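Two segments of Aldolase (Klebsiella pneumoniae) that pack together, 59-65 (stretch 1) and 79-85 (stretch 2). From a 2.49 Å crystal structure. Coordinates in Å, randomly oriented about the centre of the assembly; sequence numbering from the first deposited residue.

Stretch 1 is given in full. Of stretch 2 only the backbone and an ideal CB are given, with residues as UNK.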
# COMPACT_ATOMS: atom_id res chain seq x y z
N VAL A 59 20.40 -0.96 -25.57
CA VAL A 59 20.30 -2.08 -26.50
C VAL A 59 21.63 -2.80 -26.49
O VAL A 59 22.68 -2.19 -26.71
CB VAL A 59 19.92 -1.62 -27.92
CG1 VAL A 59 19.93 -2.81 -28.85
CG2 VAL A 59 18.58 -0.95 -27.92
N VAL A 60 21.59 -4.11 -26.24
CA VAL A 60 22.78 -4.95 -26.14
C VAL A 60 22.49 -6.25 -26.88
O VAL A 60 21.33 -6.68 -26.98
CB VAL A 60 23.14 -5.19 -24.65
CG1 VAL A 60 21.95 -5.73 -23.89
CG2 VAL A 60 24.33 -6.11 -24.50
N THR A 61 23.53 -6.86 -27.45
CA THR A 61 23.40 -8.19 -28.03
C THR A 61 23.37 -9.24 -26.92
O THR A 61 23.84 -9.00 -25.80
CB THR A 61 24.55 -8.51 -28.99
OG1 THR A 61 25.75 -8.76 -28.24
CG2 THR A 61 24.79 -7.38 -29.97
N LEU A 62 22.81 -10.41 -27.24
CA LEU A 62 22.76 -11.48 -26.25
C LEU A 62 24.15 -11.92 -25.80
O LEU A 62 24.28 -12.53 -24.74
CB LEU A 62 21.97 -12.67 -26.81
CG LEU A 62 20.46 -12.45 -26.96
CD1 LEU A 62 19.76 -13.73 -27.38
CD2 LEU A 62 19.86 -11.91 -25.67
N GLN A 63 25.19 -11.61 -26.57
CA GLN A 63 26.55 -11.95 -26.19
C GLN A 63 27.24 -10.85 -25.40
O GLN A 63 28.43 -10.99 -25.08
CB GLN A 63 27.37 -12.30 -27.43
CG GLN A 63 26.85 -13.50 -28.19
CD GLN A 63 25.60 -13.16 -28.99
OE1 GLN A 63 25.48 -12.07 -29.57
NE2 GLN A 63 24.65 -14.10 -29.03
N GLY A 64 26.54 -9.76 -25.09
CA GLY A 64 27.03 -8.73 -24.20
C GLY A 64 27.57 -7.47 -24.84
O GLY A 64 28.11 -6.62 -24.12
N GLU A 65 27.45 -7.31 -26.15
CA GLU A 65 27.98 -6.13 -26.83
C GLU A 65 26.96 -5.00 -26.73
O GLU A 65 25.80 -5.16 -27.13
CB GLU A 65 28.31 -6.46 -28.28
CG GLU A 65 29.44 -5.65 -28.86
CD GLU A 65 29.45 -5.69 -30.39
OE1 GLU A 65 29.82 -4.66 -31.00
OE2 GLU A 65 29.10 -6.74 -30.97
N UNK A 79 20.17 -11.61 -17.19
CA UNK A 79 19.08 -11.64 -18.16
C UNK A 79 19.48 -12.42 -19.40
O UNK A 79 18.75 -13.31 -19.85
CB UNK A 79 18.66 -10.22 -18.54
N UNK A 80 20.64 -12.08 -19.98
CA UNK A 80 21.10 -12.72 -21.21
C UNK A 80 21.24 -14.22 -21.04
O UNK A 80 20.88 -14.97 -21.95
CB UNK A 80 22.44 -12.12 -21.65
N UNK A 81 21.77 -14.67 -19.90
CA UNK A 81 21.91 -16.10 -19.65
C UNK A 81 20.59 -16.83 -19.85
O UNK A 81 20.57 -17.92 -20.43
CB UNK A 81 22.43 -16.34 -18.23
N UNK A 82 19.47 -16.23 -19.42
CA UNK A 82 18.17 -16.86 -19.62
C UNK A 82 17.82 -16.92 -21.10
O UNK A 82 17.43 -17.98 -21.61
CB UNK A 82 17.08 -16.11 -18.85
N UNK A 83 17.91 -15.79 -21.80
CA UNK A 83 17.59 -15.76 -23.22
C UNK A 83 18.39 -16.79 -24.00
O UNK A 83 17.85 -17.44 -24.90
CB UNK A 83 17.84 -14.36 -23.79
N UNK A 84 19.67 -16.95 -23.67
CA UNK A 84 20.56 -17.83 -24.41
C UNK A 84 20.25 -19.30 -24.20
O UNK A 84 20.84 -20.14 -24.90
CB UNK A 84 22.01 -17.55 -24.01
N UNK A 85 19.36 -19.65 -23.28
CA UNK A 85 19.01 -21.04 -23.03
C UNK A 85 17.51 -21.25 -22.90
O UNK A 85 17.06 -22.21 -22.28
CB UNK A 85 19.71 -21.53 -21.76

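After the strand that includes Val60, stretch 1 folds into a type I turn from Thr61 to Gly64, closed by the Gly64 N to Thr61 O hydrogen bond of 2.9 Å. Against it lies a helical segment whose closest approach, CA to CA, is 5.4 Å between Leu62 and position 80.

Position 79 has helical backbone angles and a CB with nothing of stretch 1 within 5.5 Å. Many residues would fit; it is His79, its ring nitrogens hydrogen-bonded elsewhere in the structure.

Position 80 is the centre of the contact. Its CB points toward the turn and lies 3.6 Å from Leu62 O, with Thr61 O at 5.4 Å. A carbonyl with no amide of its own stretch on it invites a donor, but the CB is already so near that a short side chain has little room to aim one. Lysine, glutamine or arginine could all reach past and return. The deposited Arg80 does so, with chi1 m, chi2 t and chi3 m: CD passes 3.4 Å from Thr61 O, and NH1 donates to Leu62 O at 3.1 Å and 166°, nearly straight. The carbonyl oxygen sits near the guanidinium plane, while Gly64 N lies over one face. That glycine suits the arrangement twice: its phi is positive, and an ideal CB there would come within 3.1 Å of Arg80 NH2.

Position 81 points away, and stretch 1 sets no demand beyond a helix-compatible residue; it is Ala81. Position 82 is out of reach, its choice equally free; it is Val82.

Position 83 points toward stretch 1 again, one helical turn after Arg80. Its ideal CB is 3.7 Å from Leu62 CD2, which calls for apolar carbon at the root; alanine, leucine or an aromatic would serve. Tyr83 meets that methyl with its own CB at 3.7 Å, then, at chi1 m, carries its ring away from the turn.

Position 84 starts sideways, its CB beyond 5.5 Å of anything in stretch 1. Only a longer side chain could come back to the Leu62 flank, and leucine, methionine or isoleucine are plausible. Leu84 bends nearer: CD2 packs 3.9 Å from Leu62 CB and 4.1 Å from Gln63 NE2, while CD1 lies 3.6 Å from Leu62 O.

Position 85 is out of reach, leaving polar residues as possible as any; His85 turns back instead, ND1 donating to Ala81 O at 3.1 Å.

Stretch 2 79-85: HRAVYLH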
# COMPACT_ATOMS: atom_id res chain seq x y z
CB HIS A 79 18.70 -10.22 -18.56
CG HIS A 79 17.88 -9.49 -17.55
ND1 HIS A 79 16.65 -8.94 -17.86
CD2 HIS A 79 18.11 -9.20 -16.25
CE1 HIS A 79 16.16 -8.35 -16.78
NE2 HIS A 79 17.02 -8.50 -15.79
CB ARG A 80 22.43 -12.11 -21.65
CG ARG A 80 22.35 -10.63 -21.96
CD ARG A 80 23.60 -10.11 -22.63
NE ARG A 80 24.65 -9.81 -21.67
CZ ARG A 80 25.78 -10.52 -21.55
NH1 ARG A 80 26.00 -11.57 -22.32
NH2 ARG A 80 26.68 -10.15 -20.65
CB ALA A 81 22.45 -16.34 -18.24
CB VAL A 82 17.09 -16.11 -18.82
CG1 VAL A 82 15.72 -16.74 -19.08
CG2 VAL A 82 17.43 -16.11 -17.34
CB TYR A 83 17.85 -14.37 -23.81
CG TYR A 83 16.89 -13.31 -23.35
CD1 TYR A 83 15.59 -13.27 -23.83
CD2 TYR A 83 17.29 -12.32 -22.45
CE1 TYR A 83 14.71 -12.28 -23.42
CE2 TYR A 83 16.42 -11.34 -22.02
CZ TYR A 83 15.13 -11.32 -22.52
OH TYR A 83 14.26 -10.34 -22.11
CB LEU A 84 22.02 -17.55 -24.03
CG LEU A 84 22.62 -16.25 -24.56
CD1 LEU A 84 23.86 -15.92 -23.76
CD2 LEU A 84 22.95 -16.37 -26.04
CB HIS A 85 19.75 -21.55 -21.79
CG HIS A 85 21.23 -21.53 -21.97
ND1 HIS A 85 21.99 -20.42 -21.70
CD2 HIS A 85 22.08 -22.45 -22.48
CE1 HIS A 85 23.25 -20.66 -22.00
NE2 HIS A 85 23.33 -21.89 -22.47
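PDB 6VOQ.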